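Local structure of propionate kinase (Francisella tularensis subsp. tularensis, 3KHY) at residues Ile269-Ser279 against Leu288-Phe296. The protein probably catalyses the reversible transfer of phosphate from ATP to acetate, giving acetyl phosphate and ADP, as a magnesium-dependent homodimeric kinase. Residues are numbered along the deposited sequence; the frame is centred on the assembly and turned at random.
Sequences ICGHNDMREVS and LAKLAIEIF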
loop_
_atom_site.group_PDB
_atom_site.type_symbol
_atom_site.label_atom_id
_atom_site.label_comp_id
_atom_site.label_asym_id
_atom_site.label_seq_id
_atom_site.Cartn_x
_atom_site.Cartn_y
_atom_site.Cartn_z
ATOM N N ILE A 269 0.540 -10.550 -14.962
ATOM C CA ILE A 269 -0.337 -11.630 -14.500
ATOM C C ILE A 269 -0.735 -12.604 -15.608
ATOM O O ILE A 269 -0.641 -13.821 -15.433
ATOM C CB ILE A 269 -1.623 -11.089 -13.846
ATOM C CG1 ILE A 269 -1.295 -10.169 -12.664
ATOM C CG2 ILE A 269 -2.535 -12.236 -13.387
ATOM C CD1 ILE A 269 -2.506 -9.303 -12.248
ATOM N N CYS A 270 -1.181 -12.085 -16.747
ATOM C CA CYS A 270 -1.788 -12.956 -17.744
ATOM C C CYS A 270 -1.218 -12.864 -19.160
ATOM O O CYS A 270 -1.666 -13.590 -20.050
ATOM C CB CYS A 270 -3.302 -12.738 -17.785
ATOM S SG CYS A 270 -3.820 -11.212 -18.608
ATOM N N GLY A 271 -0.256 -11.973 -19.387
ATOM C CA GLY A 271 0.368 -11.884 -20.704
ATOM C C GLY A 271 -0.221 -10.830 -21.640
ATOM O O GLY A 271 0.189 -10.708 -22.791
ATOM N N HIS A 272 -1.176 -10.053 -21.148
ATOM C CA HIS A 272 -1.800 -9.020 -21.967
ATOM C C HIS A 272 -2.033 -7.734 -21.181
ATOM O O HIS A 272 -2.616 -7.766 -20.100
ATOM C CB HIS A 272 -3.112 -9.547 -22.532
ATOM C CG HIS A 272 -2.934 -10.719 -23.449
ATOM N ND1 HIS A 272 -2.868 -12.018 -22.992
ATOM C CD2 HIS A 272 -2.785 -10.783 -24.791
ATOM C CE1 HIS A 272 -2.693 -12.833 -24.017
ATOM N NE2 HIS A 272 -2.644 -12.109 -25.120
ATOM N N ASN A 273 -1.573 -6.606 -21.718
ATOM C CA ASN A 273 -1.698 -5.329 -21.011
ATOM C C ASN A 273 -3.028 -4.623 -21.265
ATOM O O ASN A 273 -3.478 -3.823 -20.454
ATOM C CB ASN A 273 -0.551 -4.388 -21.378
ATOM C CG ASN A 273 -0.608 -3.943 -22.827
ATOM O OD1 ASN A 273 -0.445 -4.748 -23.736
ATOM N ND2 ASN A 273 -0.862 -2.657 -23.046
ATOM N N ASP A 274 -3.652 -4.923 -22.396
ATOM C CA ASP A 274 -4.876 -4.232 -22.814
ATOM C C ASP A 274 -6.106 -4.890 -22.179
ATOM O O ASP A 274 -6.400 -6.048 -22.453
ATOM C CB ASP A 274 -4.974 -4.252 -24.346
ATOM C CG ASP A 274 -6.232 -3.571 -24.873
ATOM O OD1 ASP A 274 -7.146 -3.250 -24.085
ATOM O OD2 ASP A 274 -6.306 -3.367 -26.098
HETATM N N MSE A 275 -6.818 -4.157 -21.326
HETATM C CA MSE A 275 -7.953 -4.738 -20.590
HETATM C C MSE A 275 -9.036 -5.330 -21.489
HETATM O O MSE A 275 -9.692 -6.309 -21.110
HETATM C CB MSE A 275 -8.579 -3.732 -19.622
HETATM C CG MSE A 275 -9.770 -4.324 -18.822
HETATM SE SE MSE A 275 -9.355 -5.968 -17.822
HETATM C CE MSE A 275 -8.957 -5.155 -16.061
ATOM N N ARG A 276 -9.234 -4.735 -22.662
ATOM C CA ARG A 276 -10.191 -5.269 -23.626
ATOM C C ARG A 276 -9.814 -6.688 -24.051
ATOM O O ARG A 276 -10.671 -7.566 -24.134
ATOM C CB ARG A 276 -10.280 -4.373 -24.858
ATOM C CG ARG A 276 -10.693 -2.945 -24.563
ATOM C CD ARG A 276 -10.826 -2.136 -25.850
ATOM N NE ARG A 276 -11.454 -0.836 -25.619
ATOM C CZ ARG A 276 -11.909 -0.041 -26.584
ATOM N NH1 ARG A 276 -11.809 -0.414 -27.855
ATOM N NH2 ARG A 276 -12.469 1.125 -26.279
ATOM N N GLU A 277 -8.531 -6.908 -24.323
ATOM C CA GLU A 277 -8.062 -8.232 -24.709
ATOM C C GLU A 277 -8.100 -9.191 -23.531
ATOM O O GLU A 277 -8.438 -10.368 -23.690
ATOM C CB GLU A 277 -6.646 -8.169 -25.276
ATOM C CG GLU A 277 -6.525 -7.313 -26.523
ATOM C CD GLU A 277 -5.184 -7.482 -27.210
ATOM O OE1 GLU A 277 -4.347 -8.259 -26.694
ATOM O OE2 GLU A 277 -4.975 -6.846 -28.270
ATOM N N VAL A 278 -7.732 -8.700 -22.349
ATOM C CA VAL A 278 -7.853 -9.528 -21.154
ATOM C C VAL A 278 -9.299 -10.013 -21.004
ATOM O O VAL A 278 -9.546 -11.203 -20.825
ATOM C CB VAL A 278 -7.396 -8.783 -19.880
ATOM C CG1 VAL A 278 -7.598 -9.665 -18.645
ATOM C CG2 VAL A 278 -5.937 -8.366 -20.008
ATOM N N SER A 279 -10.256 -9.095 -21.115
ATOM C CA SER A 279 -11.673 -9.438 -20.933
ATOM C C SER A 279 -12.118 -10.480 -21.958
ATOM O O SER A 279 -12.842 -11.428 -21.636
ATOM C CB SER A 279 -12.554 -8.174 -21.058
ATOM O OG SER A 279 -12.366 -7.338 -19.917
ATOM N N LEU A 288 -6.050 -17.502 -16.312
ATOM C CA LEU A 288 -5.132 -16.441 -15.869
ATOM C C LEU A 288 -5.682 -15.055 -16.181
ATOM O O LEU A 288 -5.470 -14.107 -15.412
ATOM C CB LEU A 288 -3.731 -16.598 -16.473
ATOM C CG LEU A 288 -2.731 -17.533 -15.771
ATOM C CD1 LEU A 288 -1.410 -17.546 -16.526
ATOM C CD2 LEU A 288 -2.503 -17.145 -14.296
ATOM N N ALA A 289 -6.384 -14.924 -17.305
ATOM C CA ALA A 289 -7.038 -13.653 -17.613
ATOM C C ALA A 289 -8.126 -13.390 -16.580
ATOM O O ALA A 289 -8.325 -12.245 -16.134
ATOM C CB ALA A 289 -7.640 -13.675 -19.025
ATOM N N LYS A 290 -8.849 -14.444 -16.215
ATOM C CA LYS A 290 -9.852 -14.333 -15.165
ATOM C C LYS A 290 -9.211 -13.900 -13.845
ATOM O O LYS A 290 -9.745 -13.035 -13.151
ATOM C CB LYS A 290 -10.626 -15.650 -14.983
ATOM C CG LYS A 290 -11.569 -16.021 -16.149
ATOM C CD LYS A 290 -12.316 -17.344 -15.879
ATOM C CE LYS A 290 -13.136 -17.810 -17.095
ATOM N NZ LYS A 290 -14.235 -16.861 -17.408
ATOM N N LEU A 291 -8.060 -14.486 -13.509
ATOM C CA LEU A 291 -7.354 -14.131 -12.269
ATOM C C LEU A 291 -6.890 -12.683 -12.289
ATOM O O LEU A 291 -6.946 -11.988 -11.272
ATOM C CB LEU A 291 -6.142 -15.046 -12.041
ATOM C CG LEU A 291 -5.333 -14.747 -10.773
ATOM C CD1 LEU A 291 -6.195 -14.894 -9.499
ATOM C CD2 LEU A 291 -4.078 -15.621 -10.687
ATOM N N ALA A 292 -6.403 -12.239 -13.444
ATOM C CA ALA A 292 -5.950 -10.859 -13.594
ATOM C C ALA A 292 -7.108 -9.901 -13.316
ATOM O O ALA A 292 -6.935 -8.869 -12.665
ATOM C CB ALA A 292 -5.389 -10.628 -15.001
ATOM N N ILE A 293 -8.292 -10.248 -13.813
ATOM C CA ILE A 293 -9.477 -9.421 -13.585
ATOM C C ILE A 293 -9.904 -9.435 -12.114
ATOM O O ILE A 293 -10.306 -8.403 -11.586
ATOM C CB ILE A 293 -10.644 -9.843 -14.512
ATOM C CG1 ILE A 293 -10.355 -9.394 -15.952
ATOM C CG2 ILE A 293 -11.974 -9.249 -14.042
ATOM C CD1 ILE A 293 -11.341 -9.953 -16.981
ATOM N N GLU A 294 -9.814 -10.597 -11.463
ATOM C CA GLU A 294 -10.113 -10.695 -10.035
ATOM C C GLU A 294 -9.126 -9.843 -9.234
ATOM O O GLU A 294 -9.529 -9.063 -8.378
ATOM C CB GLU A 294 -10.064 -12.146 -9.538
ATOM C CG GLU A 294 -11.150 -13.048 -10.137
ATOM C CD GLU A 294 -12.540 -12.497 -9.882
ATOM O OE1 GLU A 294 -12.949 -12.442 -8.697
ATOM O OE2 GLU A 294 -13.209 -12.100 -10.859
ATOM N N ILE A 295 -7.832 -9.991 -9.504
ATOM C CA ILE A 295 -6.836 -9.201 -8.759
ATOM C C ILE A 295 -7.078 -7.700 -8.978
ATOM O O ILE A 295 -7.116 -6.919 -8.035
ATOM C CB ILE A 295 -5.405 -9.603 -9.145
ATOM C CG1 ILE A 295 -5.154 -11.062 -8.754
ATOM C CG2 ILE A 295 -4.385 -8.709 -8.450
ATOM C CD1 ILE A 295 -3.819 -11.604 -9.251
ATOM N N PHE A 296 -7.248 -7.303 -10.230
ATOM C CA PHE A 296 -7.500 -5.899 -10.577
ATOM C C PHE A 296 -8.753 -5.376 -9.871
ATOM O O PHE A 296 -8.718 -4.342 -9.199
ATOM C CB PHE A 296 -7.637 -5.824 -12.100
ATOM C CG PHE A 296 -7.979 -4.463 -12.660
ATOM C CD1 PHE A 296 -9.286 -4.000 -12.657
ATOM C CD2 PHE A 296 -7.006 -3.706 -13.308
ATOM C CE1 PHE A 296 -9.614 -2.778 -13.213
ATOM C CE2 PHE A 296 -7.325 -2.479 -13.877
ATOM C CZ PHE A 296 -8.632 -2.014 -13.833
#
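The CE methyl of selenomethionine M275 sits squarely over one face of the F296 ring, 3.5 Å from its centroid and 6° off the ring normal, a CH-pi contact. SE lies farther out on nearly the same normal, as in a Met-aromatic pair. The bend at chi2 (55°) places M275 SE 4.0 Å from I293 CG1, and chi3 (95°) swings CE over the ring. V278 and I293 run alongside one another, pointing opposite ways, with V278 CG1 3.9 Å from I293 CG1, while the V278 carbonyl O rests 3.6 Å from A289 CB. I269 CG2 packs on the A292 CB methyl at 3.7 Å; the other branch of I269 meets I295 tip to tip through the CD1 atoms. C270 lays its CB 3.5 Å from L288 O, and its SG lies 4.0 Å from A292 CB. I330 of helix 328-337 touches M275, I293 and F296, and I269 also packs on A157 of the second subunit. D274 N-caps helix 275-283, OD1 accepting from R276 N. Helices 265-270 and 275-283 thus both lean on helix 287-307, and the contact includes the start of helix 275-283, where D274, M275 and R276 are predicted to bind ATP in this acetokinase-family member of the actin-like ATPase clan.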